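Local coordinates for protein VirX1 (Cyanophage Syn10, PDB 6QGM) that iodinates diverse substrates as a viral halogenase of the flavin-dependent tryptophan halogenase family, at residues R132-H143 and W501-V509; T74-T82 and E90-P98. All coordinates share one frame; numbering follows the deposited sequence.

Overall arrangement
Along the chain the two contacts come in series: contact 2 closes at Pro98 before contact 1 opens at Arg132, and their centres lie 13 Å apart. Contact 2 is a local beta hairpin, strands 78-82 and 91-95, at the margin of a mixed sheet, whereas contact 1 brings helix 494-512 from near the C-terminus against residues 132-143. Helix 137-143 bridges them, packing on strand 91-95 as well as on helix 494-512. The two contacts touch directly: Asn137 OD1 lies 2.8 Å from Asn77 ND2, and Asn135 ND2 2.9 Å from Phe96 O, both probable hydrogen bonds. Helix 494-512 is thereby tied indirectly, through helix 137-143, to the sheet of this viral halogenase.

Contact 1: residues R132-H143 and W501-V509; sequences RFVNSNTYLAEH and WLKHYESMV
Tyr139 and Val509 mark the closest backbone approach, their CA atoms 6.9 Å apart, where helix 137-143 meets helix 501-509. The short axes come within 11.1 Å of each other and cross at -48°, a separation wide enough for aromatic side chains to fill. Tyr139 is the knob, lodged among His504, Tyr505, Met508 and Val509. Its CG lies opposite the carbonyl carbon (chi1 -63°), which directs the ring at the second helix. Met508 CB sits over one face of this ring, 4.2 Å from the centroid, a CH-pi contact, while Met508 SD stands farther off above the ring in a Met-aromatic contact. Tyr505 instead meets Tyr139 rim to rim, with CD1 of Tyr505 near the plane of the Tyr139 ring.

Before the turn, Phe133 directs its edge at the five-membered ring of Trp501, centroids 4.7 Å apart and planes at 58°, an edge-to-face pair. Arg132 CB lies at the edge of the same indole, 3.8 Å from Trp501 CZ2. Farther out, the Arg132 chain crosses the Tyr505 ring at a slant, CD nearest CE1, and Tyr505 OH lies over one face of the guanidinium. Glu142 takes the guanidinium in a salt bridge, Arg132 NE reaching Glu142 OE1 and Glu142 OE2 at 2.9 Å each. Phe104 and Phe125 add further rings around Trp501.

No hydrogen bond crosses between the segments, so cohesion here is aromatic and apolar. The Arg132-Glu142 pair lies within 132-143, where it links the residues before the turn to helix 137-143 and probably limits the movement of the guanidinium beside Tyr505.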
loop_
_atom_site.group_PDB
_atom_site.type_symbol
_atom_site.label_atom_id
_atom_site.label_comp_id
_atom_site.label_asym_id
_atom_site.label_seq_id
_atom_site.Cartn_x
_atom_site.Cartn_y
_atom_site.Cartn_z
ATOM N N ARG B 132 -17.166 27.246 -2.811
ATOM C CA ARG B 132 -18.096 27.985 -1.930
ATOM C C ARG B 132 -18.763 27.003 -0.981
ATOM O O ARG B 132 -18.958 27.355 0.179
ATOM C CB ARG B 132 -19.182 28.685 -2.741
ATOM C CG ARG B 132 -18.662 29.470 -3.929
ATOM C CD ARG B 132 -19.358 30.797 -4.024
ATOM N NE ARG B 132 -19.055 31.425 -5.300
ATOM C CZ ARG B 132 -19.851 31.428 -6.355
ATOM N NH1 ARG B 132 -21.044 30.853 -6.309
ATOM N NH2 ARG B 132 -19.454 32.037 -7.458
ATOM N N PHE B 133 -19.114 25.820 -1.485
ATOM C CA PHE B 133 -19.924 24.818 -0.763
ATOM C C PHE B 133 -19.061 24.077 0.258
ATOM O O PHE B 133 -19.645 23.417 1.103
ATOM C CB PHE B 133 -20.576 23.844 -1.744
ATOM C CG PHE B 133 -21.546 22.868 -1.122
ATOM C CD1 PHE B 133 -22.862 23.232 -0.872
ATOM C CD2 PHE B 133 -21.145 21.587 -0.780
ATOM C CE1 PHE B 133 -23.749 22.332 -0.293
ATOM C CE2 PHE B 133 -22.041 20.693 -0.213
ATOM C CZ PHE B 133 -23.340 21.060 0.033
ATOM N N VAL B 134 -17.734 24.156 0.203
ATOM C CA VAL B 134 -16.871 23.354 1.131
ATOM C C VAL B 134 -15.874 24.241 1.875
ATOM O O VAL B 134 -15.287 23.748 2.853
ATOM C CB VAL B 134 -16.140 22.217 0.401
ATOM C CG1 VAL B 134 -17.137 21.269 -0.245
ATOM C CG2 VAL B 134 -15.122 22.753 -0.608
ATOM N N ASN B 135 -15.709 25.501 1.464
ATOM C CA ASN B 135 -14.676 26.405 2.034
ATOM C C ASN B 135 -15.194 27.840 1.946
ATOM O O ASN B 135 -15.544 28.295 0.849
ATOM C CB ASN B 135 -13.320 26.204 1.354
ATOM C CG ASN B 135 -12.265 27.120 1.914
ATOM O OD1 ASN B 135 -12.546 28.301 2.123
ATOM N ND2 ASN B 135 -11.061 26.588 2.146
ATOM N N SER B 136 -15.250 28.518 3.087
ATOM C CA SER B 136 -15.803 29.887 3.234
ATOM C C SER B 136 -14.687 30.906 2.991
ATOM O O SER B 136 -14.999 32.066 2.680
ATOM C CB SER B 136 -16.466 30.061 4.592
ATOM O OG SER B 136 -17.488 29.084 4.793
ATOM N N ASN B 137 -13.430 30.477 3.109
ATOM C CA ASN B 137 -12.260 31.298 2.718
ATOM C C ASN B 137 -12.526 31.787 1.292
ATOM O O ASN B 137 -12.185 32.937 0.998
ATOM C CB ASN B 137 -10.944 30.529 2.883
ATOM C CG ASN B 137 -9.739 31.427 3.051
ATOM O OD1 ASN B 137 -9.875 32.655 3.073
ATOM N ND2 ASN B 137 -8.563 30.831 3.179
ATOM N N THR B 138 -13.156 30.949 0.468
ATOM C CA THR B 138 -13.614 31.243 -0.923
ATOM C C THR B 138 -14.292 32.618 -1.012
ATOM O O THR B 138 -14.004 33.350 -1.968
ATOM C CB THR B 138 -14.586 30.161 -1.414
ATOM O OG1 THR B 138 -13.971 28.896 -1.156
ATOM C CG2 THR B 138 -14.950 30.298 -2.879
ATOM N N TYR B 139 -15.164 32.954 -0.064
ATOM C CA TYR B 139 -15.942 34.223 -0.050
ATOM C C TYR B 139 -15.016 35.428 0.138
ATOM O O TYR B 139 -15.251 36.457 -0.526
ATOM C CB TYR B 139 -16.992 34.215 1.063
ATOM C CG TYR B 139 -18.053 33.157 0.914
ATOM C CD1 TYR B 139 -19.080 33.313 0.003
ATOM C CD2 TYR B 139 -18.057 32.023 1.701
ATOM C CE1 TYR B 139 -20.054 32.346 -0.147
ATOM C CE2 TYR B 139 -19.045 31.065 1.587
ATOM C CZ TYR B 139 -20.057 31.229 0.662
ATOM O OH TYR B 139 -21.038 30.288 0.519
ATOM N N LEU B 140 -14.029 35.326 1.036
ATOM C CA LEU B 140 -13.015 36.390 1.277
ATOM C C LEU B 140 -12.278 36.643 -0.047
ATOM O O LEU B 140 -12.183 37.812 -0.479
ATOM C CB LEU B 140 -12.036 35.947 2.366
ATOM C CG LEU B 140 -12.639 35.700 3.750
ATOM C CD1 LEU B 140 -11.566 35.260 4.758
ATOM C CD2 LEU B 140 -13.394 36.935 4.249
ATOM N N ALA B 141 -11.787 35.568 -0.662
ATOM C CA ALA B 141 -11.057 35.582 -1.943
ATOM C C ALA B 141 -11.945 36.214 -3.011
ATOM O O ALA B 141 -11.470 37.102 -3.717
ATOM C CB ALA B 141 -10.649 34.185 -2.315
ATOM N N GLU B 142 -13.207 35.803 -3.084
ATOM C CA GLU B 142 -14.134 36.186 -4.185
ATOM C C GLU B 142 -14.508 37.665 -4.075
ATOM O O GLU B 142 -14.547 38.307 -5.126
ATOM C CB GLU B 142 -15.377 35.292 -4.205
ATOM C CG GLU B 142 -15.118 33.975 -4.901
ATOM C CD GLU B 142 -16.333 33.173 -5.327
ATOM O OE1 GLU B 142 -17.412 33.760 -5.452
ATOM O OE2 GLU B 142 -16.186 31.953 -5.565
ATOM N N HIS B 143 -14.756 38.188 -2.872
ATOM C CA HIS B 143 -15.178 39.603 -2.663
ATOM C C HIS B 143 -13.999 40.460 -2.182
ATOM O O HIS B 143 -14.239 41.616 -1.819
ATOM C CB HIS B 143 -16.392 39.639 -1.730
ATOM C CG HIS B 143 -17.554 38.914 -2.309
ATOM N ND1 HIS B 143 -17.705 37.556 -2.193
ATOM C CD2 HIS B 143 -18.593 39.343 -3.035
ATOM C CE1 HIS B 143 -18.801 37.175 -2.809
ATOM N NE2 HIS B 143 -19.384 38.259 -3.308
ATOM N N TRP B 501 -28.801 25.896 1.590
ATOM C CA TRP B 501 -27.449 26.357 1.179
ATOM C C TRP B 501 -27.568 27.660 0.375
ATOM O O TRP B 501 -26.845 28.614 0.721
ATOM C CB TRP B 501 -26.633 25.308 0.415
ATOM C CG TRP B 501 -25.233 25.820 0.237
ATOM C CD1 TRP B 501 -24.246 25.829 1.182
ATOM C CD2 TRP B 501 -24.708 26.531 -0.901
ATOM N NE1 TRP B 501 -23.131 26.443 0.684
ATOM C CE2 TRP B 501 -23.379 26.876 -0.591
ATOM C CE3 TRP B 501 -25.218 26.870 -2.162
ATOM C CZ2 TRP B 501 -22.561 27.550 -1.491
ATOM C CZ3 TRP B 501 -24.411 27.544 -3.052
ATOM C CH2 TRP B 501 -23.102 27.893 -2.712
ATOM N N LEU B 502 -28.434 27.717 -0.641
ATOM C CA LEU B 502 -28.614 28.932 -1.480
ATOM C C LEU B 502 -28.922 30.116 -0.562
ATOM O O LEU B 502 -28.366 31.230 -0.801
ATOM C CB LEU B 502 -29.719 28.711 -2.515
ATOM C CG LEU B 502 -29.362 27.760 -3.665
ATOM C CD1 LEU B 502 -30.546 27.554 -4.595
ATOM C CD2 LEU B 502 -28.141 28.227 -4.440
ATOM N N LYS B 503 -29.723 29.890 0.479
ATOM C CA LYS B 503 -30.032 30.935 1.484
ATOM C C LYS B 503 -28.733 31.303 2.198
ATOM O O LYS B 503 -28.439 32.507 2.285
ATOM C CB LYS B 503 -31.114 30.488 2.481
ATOM C CG LYS B 503 -31.865 31.648 3.112
ATOM C CD LYS B 503 -32.322 31.447 4.544
ATOM C CE LYS B 503 -32.517 32.766 5.268
ATOM N NZ LYS B 503 -33.361 32.578 6.469
ATOM N N HIS B 504 -27.969 30.308 2.667
ATOM C CA HIS B 504 -26.717 30.522 3.439
ATOM C C HIS B 504 -25.723 31.307 2.584
ATOM O O HIS B 504 -25.066 32.188 3.141
ATOM C CB HIS B 504 -26.139 29.205 3.974
ATOM C CG HIS B 504 -24.724 29.302 4.447
ATOM N ND1 HIS B 504 -24.364 29.599 5.723
ATOM C CD2 HIS B 504 -23.573 29.053 3.802
ATOM C CE1 HIS B 504 -23.047 29.583 5.826
ATOM N NE2 HIS B 504 -22.542 29.276 4.668
ATOM N N TYR B 505 -25.618 31.003 1.287
ATOM C CA TYR B 505 -24.703 31.699 0.356
ATOM C C TYR B 505 -25.131 33.179 0.297
ATOM O O TYR B 505 -24.289 34.040 0.611
ATOM C CB TYR B 505 -24.669 31.007 -1.011
ATOM C CG TYR B 505 -24.024 31.851 -2.086
ATOM C CD1 TYR B 505 -22.641 31.950 -2.184
ATOM C CD2 TYR B 505 -24.792 32.591 -2.971
ATOM C CE1 TYR B 505 -22.038 32.763 -3.133
ATOM C CE2 TYR B 505 -24.204 33.389 -3.931
ATOM C CZ TYR B 505 -22.826 33.493 -3.996
ATOM O OH TYR B 505 -22.256 34.287 -4.946
ATOM N N GLU B 506 -26.396 33.464 -0.044
ATOM C CA GLU B 506 -26.884 34.849 -0.250
ATOM C C GLU B 506 -26.583 35.681 0.998
ATOM O O GLU B 506 -26.116 36.831 0.835
ATOM C CB GLU B 506 -28.362 34.889 -0.648
ATOM C CG GLU B 506 -28.619 34.452 -2.085
ATOM C CD GLU B 506 -27.710 34.997 -3.198
ATOM O OE1 GLU B 506 -27.409 36.231 -3.204
ATOM O OE2 GLU B 506 -27.278 34.175 -4.069
ATOM N N SER B 507 -26.758 35.127 2.199
ATOM C CA SER B 507 -26.542 35.862 3.473
ATOM C C SER B 507 -25.045 35.929 3.803
ATOM O O SER B 507 -24.631 36.890 4.477
ATOM C CB SER B 507 -27.331 35.270 4.595
ATOM O OG SER B 507 -26.944 33.936 4.806
ATOM N N MET B 508 -24.254 34.959 3.341
ATOM C CA MET B 508 -22.787 34.918 3.576
ATOM C C MET B 508 -22.124 36.020 2.750
ATOM O O MET B 508 -21.172 36.626 3.247
ATOM C CB MET B 508 -22.201 33.551 3.187
ATOM C CG MET B 508 -21.923 32.670 4.349
ATOM S SD MET B 508 -20.516 33.290 5.247
ATOM C CE MET B 508 -20.736 32.225 6.662
ATOM N N VAL B 509 -22.602 36.257 1.527
ATOM C CA VAL B 509 -22.077 37.315 0.614
ATOM C C VAL B 509 -22.384 38.672 1.241
ATOM O O VAL B 509 -21.472 39.527 1.249
ATOM C CB VAL B 509 -22.625 37.190 -0.821
ATOM C CG1 VAL B 509 -22.199 35.873 -1.430
ATOM C CG2 VAL B 509 -24.128 37.322 -0.941
#

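Contact 2: residues T74-T82 and E90-P98; sequences TYKNSIRFT and EVFEYPFGP
Lys76 meets Phe96 just before the antiparallel beta hairpin of strands 78-82 and 91-95, whose short axes run at 160° to one another, 4.5 Å apart at closest. The extended Lys76 chain reaches the edge of the Phe96 ring, CE being 3.7 Å from Phe96 CE2, and its ammonium bonds to Thr49 O and Ser356 OG. Next, Asn77 O accepts from Phe96 N, at an N-H...O angle of 175°. Ser78 OG donates to Glu93 OE1 (2.9 Å), on the anti lone pair of that oxygen.

Ile79 forms a hydrogen-bonded pair with Tyr94, N to O in both directions. Arg80 follows on the face that also carries Ser78, Glu93 and Val91. Its CG contacts Val91 CG1 at 3.5 Å before the chain bends at chi3 and turns the guanidinium toward Glu93. Phe81 and Phe92 are again a hydrogen-bonded pair, on the opposite face with Ile79 and Tyr94. Their rings are slid apart with little overlap; Phe81 CB instead lies over the Phe92 face, 3.7 Å from the centroid. Thr82 OG1, bonded to Asp272, packs beside Val91 CG2.

Ser78 holds OE1 and Arg80 holds OE2 of the buried Glu93 carboxylate, the latter in a salt bridge, with the guanidinium and carboxylate planes 85° apart: Arg80 NE and Arg80 NH2 each lie 2.8 Å from the one atom Glu93 OE2, which stays in the guanidinium plane.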
loop_
_atom_site.group_PDB
_atom_site.type_symbol
_atom_site.label_atom_id
_atom_site.label_comp_id
_atom_site.label_asym_id
_atom_site.label_seq_id
_atom_site.Cartn_x
_atom_site.Cartn_y
_atom_site.Cartn_z
ATOM N N THR B 74 1.603 41.389 0.615
ATOM C CA THR B 74 0.131 41.416 0.762
ATOM C C THR B 74 -0.319 40.013 1.148
ATOM O O THR B 74 0.550 39.112 1.184
ATOM C CB THR B 74 -0.554 41.964 -0.497
ATOM O OG1 THR B 74 -0.436 40.996 -1.540
ATOM C CG2 THR B 74 0.016 43.292 -0.935
ATOM N N TYR B 75 -1.607 39.862 1.459
ATOM C CA TYR B 75 -2.230 38.594 1.924
ATOM C C TYR B 75 -2.771 37.821 0.724
ATOM O O TYR B 75 -3.088 38.427 -0.313
ATOM C CB TYR B 75 -3.331 38.867 2.957
ATOM C CG TYR B 75 -2.832 39.187 4.341
ATOM C CD1 TYR B 75 -2.159 38.230 5.086
ATOM C CD2 TYR B 75 -3.044 40.424 4.922
ATOM C CE1 TYR B 75 -1.712 38.489 6.370
ATOM C CE2 TYR B 75 -2.606 40.695 6.207
ATOM C CZ TYR B 75 -1.935 39.728 6.930
ATOM O OH TYR B 75 -1.482 39.972 8.186
ATOM N N LYS B 76 -2.874 36.506 0.901
ATOM C CA LYS B 76 -3.321 35.544 -0.137
ATOM C C LYS B 76 -4.202 34.461 0.506
ATOM O O LYS B 76 -3.692 33.707 1.362
ATOM C CB LYS B 76 -2.092 34.927 -0.792
ATOM C CG LYS B 76 -2.395 33.977 -1.937
ATOM C CD LYS B 76 -1.282 32.983 -2.159
ATOM C CE LYS B 76 -1.689 31.866 -3.080
ATOM N NZ LYS B 76 -0.629 30.842 -3.133
ATOM N N ASN B 77 -5.461 34.373 0.076
ATOM C CA ASN B 77 -6.481 33.476 0.677
ATOM C C ASN B 77 -6.815 32.317 -0.275
ATOM O O ASN B 77 -7.449 31.353 0.190
ATOM C CB ASN B 77 -7.725 34.280 1.059
ATOM C CG ASN B 77 -7.484 35.165 2.261
ATOM O OD1 ASN B 77 -6.784 36.169 2.157
ATOM N ND2 ASN B 77 -8.030 34.782 3.407
ATOM N N SER B 78 -6.394 32.385 -1.536
ATOM C CA SER B 78 -6.783 31.431 -2.597
ATOM C C SER B 78 -5.840 31.545 -3.799
ATOM O O SER B 78 -5.264 32.630 -4.011
ATOM C CB SER B 78 -8.220 31.672 -3.012
ATOM O OG SER B 78 -8.653 30.677 -3.931
ATOM N N ILE B 79 -5.693 30.451 -4.554
ATOM C CA ILE B 79 -5.215 30.471 -5.968
ATOM C C ILE B 79 -6.457 30.479 -6.858
ATOM O O ILE B 79 -7.304 29.584 -6.713
ATOM C CB ILE B 79 -4.310 29.279 -6.313
ATOM C CG1 ILE B 79 -3.197 29.081 -5.283
ATOM C CG2 ILE B 79 -3.738 29.452 -7.707
ATOM C CD1 ILE B 79 -2.320 27.881 -5.557
ATOM N N ARG B 80 -6.540 31.452 -7.756
ATOM C CA ARG B 80 -7.657 31.609 -8.717
ATOM C C ARG B 80 -7.190 31.102 -10.085
ATOM O O ARG B 80 -6.070 31.438 -10.488
ATOM C CB ARG B 80 -8.077 33.078 -8.755
ATOM C CG ARG B 80 -9.007 33.425 -9.899
ATOM C CD ARG B 80 -9.576 34.809 -9.716
ATOM N NE ARG B 80 -10.354 34.838 -8.490
ATOM C CZ ARG B 80 -10.597 35.918 -7.763
ATOM N NH1 ARG B 80 -10.137 37.092 -8.135
ATOM N NH2 ARG B 80 -11.311 35.819 -6.657
ATOM N N PHE B 81 -8.024 30.318 -10.766
ATOM C CA PHE B 81 -7.760 29.769 -12.122
ATOM C C PHE B 81 -8.772 30.367 -13.098
ATOM O O PHE B 81 -9.928 29.902 -13.169
ATOM C CB PHE B 81 -7.792 28.238 -12.091
ATOM C CG PHE B 81 -6.723 27.644 -11.206
ATOM C CD1 PHE B 81 -5.403 27.573 -11.632
ATOM C CD2 PHE B 81 -7.026 27.185 -9.930
ATOM C CE1 PHE B 81 -4.420 27.039 -10.809
ATOM C CE2 PHE B 81 -6.043 26.643 -9.111
ATOM C CZ PHE B 81 -4.742 26.575 -9.549
ATOM N N THR B 82 -8.326 31.395 -13.816
ATOM C CA THR B 82 -9.045 32.011 -14.958
ATOM C C THR B 82 -8.596 31.312 -16.245
ATOM O O THR B 82 -7.390 31.077 -16.399
ATOM C CB THR B 82 -8.816 33.526 -15.004
ATOM O OG1 THR B 82 -9.150 34.055 -13.710
ATOM C CG2 THR B 82 -9.602 34.212 -16.100
ATOM N N GLU B 90 -13.826 31.706 -17.726
ATOM C CA GLU B 90 -14.402 31.005 -16.549
ATOM C C GLU B 90 -13.344 30.930 -15.443
ATOM O O GLU B 90 -12.138 30.791 -15.765
ATOM C CB GLU B 90 -14.903 29.599 -16.911
ATOM C CG GLU B 90 -13.795 28.601 -17.226
ATOM C CD GLU B 90 -13.113 28.767 -18.572
ATOM O OE1 GLU B 90 -13.753 29.303 -19.518
ATOM O OE2 GLU B 90 -11.947 28.343 -18.679
ATOM N N VAL B 91 -13.801 30.973 -14.189
ATOM C CA VAL B 91 -12.943 31.088 -12.977
ATOM C C VAL B 91 -13.334 30.002 -11.974
ATOM O O VAL B 91 -14.512 29.693 -11.856
ATOM C CB VAL B 91 -13.069 32.487 -12.352
ATOM C CG1 VAL B 91 -12.121 32.647 -11.178
ATOM C CG2 VAL B 91 -12.848 33.584 -13.373
ATOM N N PHE B 92 -12.349 29.453 -11.282
ATOM C CA PHE B 92 -12.556 28.595 -10.100
ATOM C C PHE B 92 -11.407 28.836 -9.128
ATOM O O PHE B 92 -10.357 29.345 -9.549
ATOM C CB PHE B 92 -12.756 27.141 -10.516
ATOM C CG PHE B 92 -11.598 26.465 -11.201
ATOM C CD1 PHE B 92 -10.639 25.778 -10.470
ATOM C CD2 PHE B 92 -11.512 26.434 -12.580
ATOM C CE1 PHE B 92 -9.595 25.111 -11.102
ATOM C CE2 PHE B 92 -10.467 25.771 -13.209
ATOM C CZ PHE B 92 -9.507 25.123 -12.470
ATOM N N GLU B 93 -11.636 28.530 -7.850
ATOM C CA GLU B 93 -10.649 28.781 -6.779
ATOM C C GLU B 93 -10.163 27.441 -6.224
ATOM O O GLU B 93 -10.920 26.440 -6.267
ATOM C CB GLU B 93 -11.272 29.643 -5.689
ATOM C CG GLU B 93 -12.033 30.849 -6.216
ATOM C CD GLU B 93 -11.264 32.155 -6.359
ATOM O OE1 GLU B 93 -10.101 32.240 -5.870
ATOM O OE2 GLU B 93 -11.840 33.099 -6.960
ATOM N N TYR B 94 -8.907 27.440 -5.781
ATOM C CA TYR B 94 -8.357 26.537 -4.740
ATOM C C TYR B 94 -8.082 27.414 -3.525
ATOM O O TYR B 94 -7.005 27.989 -3.414
ATOM C CB TYR B 94 -7.104 25.815 -5.247
ATOM C CG TYR B 94 -6.502 24.822 -4.290
ATOM C CD1 TYR B 94 -7.255 24.295 -3.251
ATOM C CD2 TYR B 94 -5.184 24.398 -4.414
ATOM C CE1 TYR B 94 -6.721 23.363 -2.374
ATOM C CE2 TYR B 94 -4.639 23.463 -3.549
ATOM C CZ TYR B 94 -5.409 22.952 -2.520
ATOM O OH TYR B 94 -4.915 22.030 -1.645
ATOM N N PRO B 95 -9.077 27.590 -2.617
ATOM C CA PRO B 95 -8.908 28.410 -1.414
ATOM C C PRO B 95 -8.111 27.647 -0.356
ATOM O O PRO B 95 -8.152 26.444 -0.395
ATOM C CB PRO B 95 -10.349 28.631 -0.958
ATOM C CG PRO B 95 -11.028 27.350 -1.346
ATOM C CD PRO B 95 -10.414 26.981 -2.678
ATOM N N PHE B 96 -7.422 28.338 0.555
ATOM C CA PHE B 96 -6.642 27.715 1.658
ATOM C C PHE B 96 -7.608 27.230 2.746
ATOM O O PHE B 96 -8.626 27.885 3.050
ATOM C CB PHE B 96 -5.620 28.695 2.220
ATOM C CG PHE B 96 -4.403 28.847 1.355
ATOM C CD1 PHE B 96 -3.564 27.769 1.123
ATOM C CD2 PHE B 96 -4.093 30.065 0.774
ATOM C CE1 PHE B 96 -2.431 27.901 0.326
ATOM C CE2 PHE B 96 -2.960 30.199 -0.026
ATOM C CZ PHE B 96 -2.135 29.112 -0.267
ATOM N N GLY B 97 -7.296 26.071 3.310
ATOM C CA GLY B 97 -8.134 25.406 4.314
ATOM C C GLY B 97 -7.505 24.095 4.756
ATOM O O GLY B 97 -7.037 23.314 3.928
ATOM N N PRO B 98 -7.575 23.757 6.060
ATOM C CA PRO B 98 -6.976 22.511 6.532
ATOM C C PRO B 98 -7.783 21.336 5.959
ATOM O O PRO B 98 -7.184 20.382 5.497
ATOM C CB PRO B 98 -7.110 22.625 8.052
ATOM C CG PRO B 98 -8.369 23.477 8.251
ATOM C CD PRO B 98 -8.395 24.444 7.080
#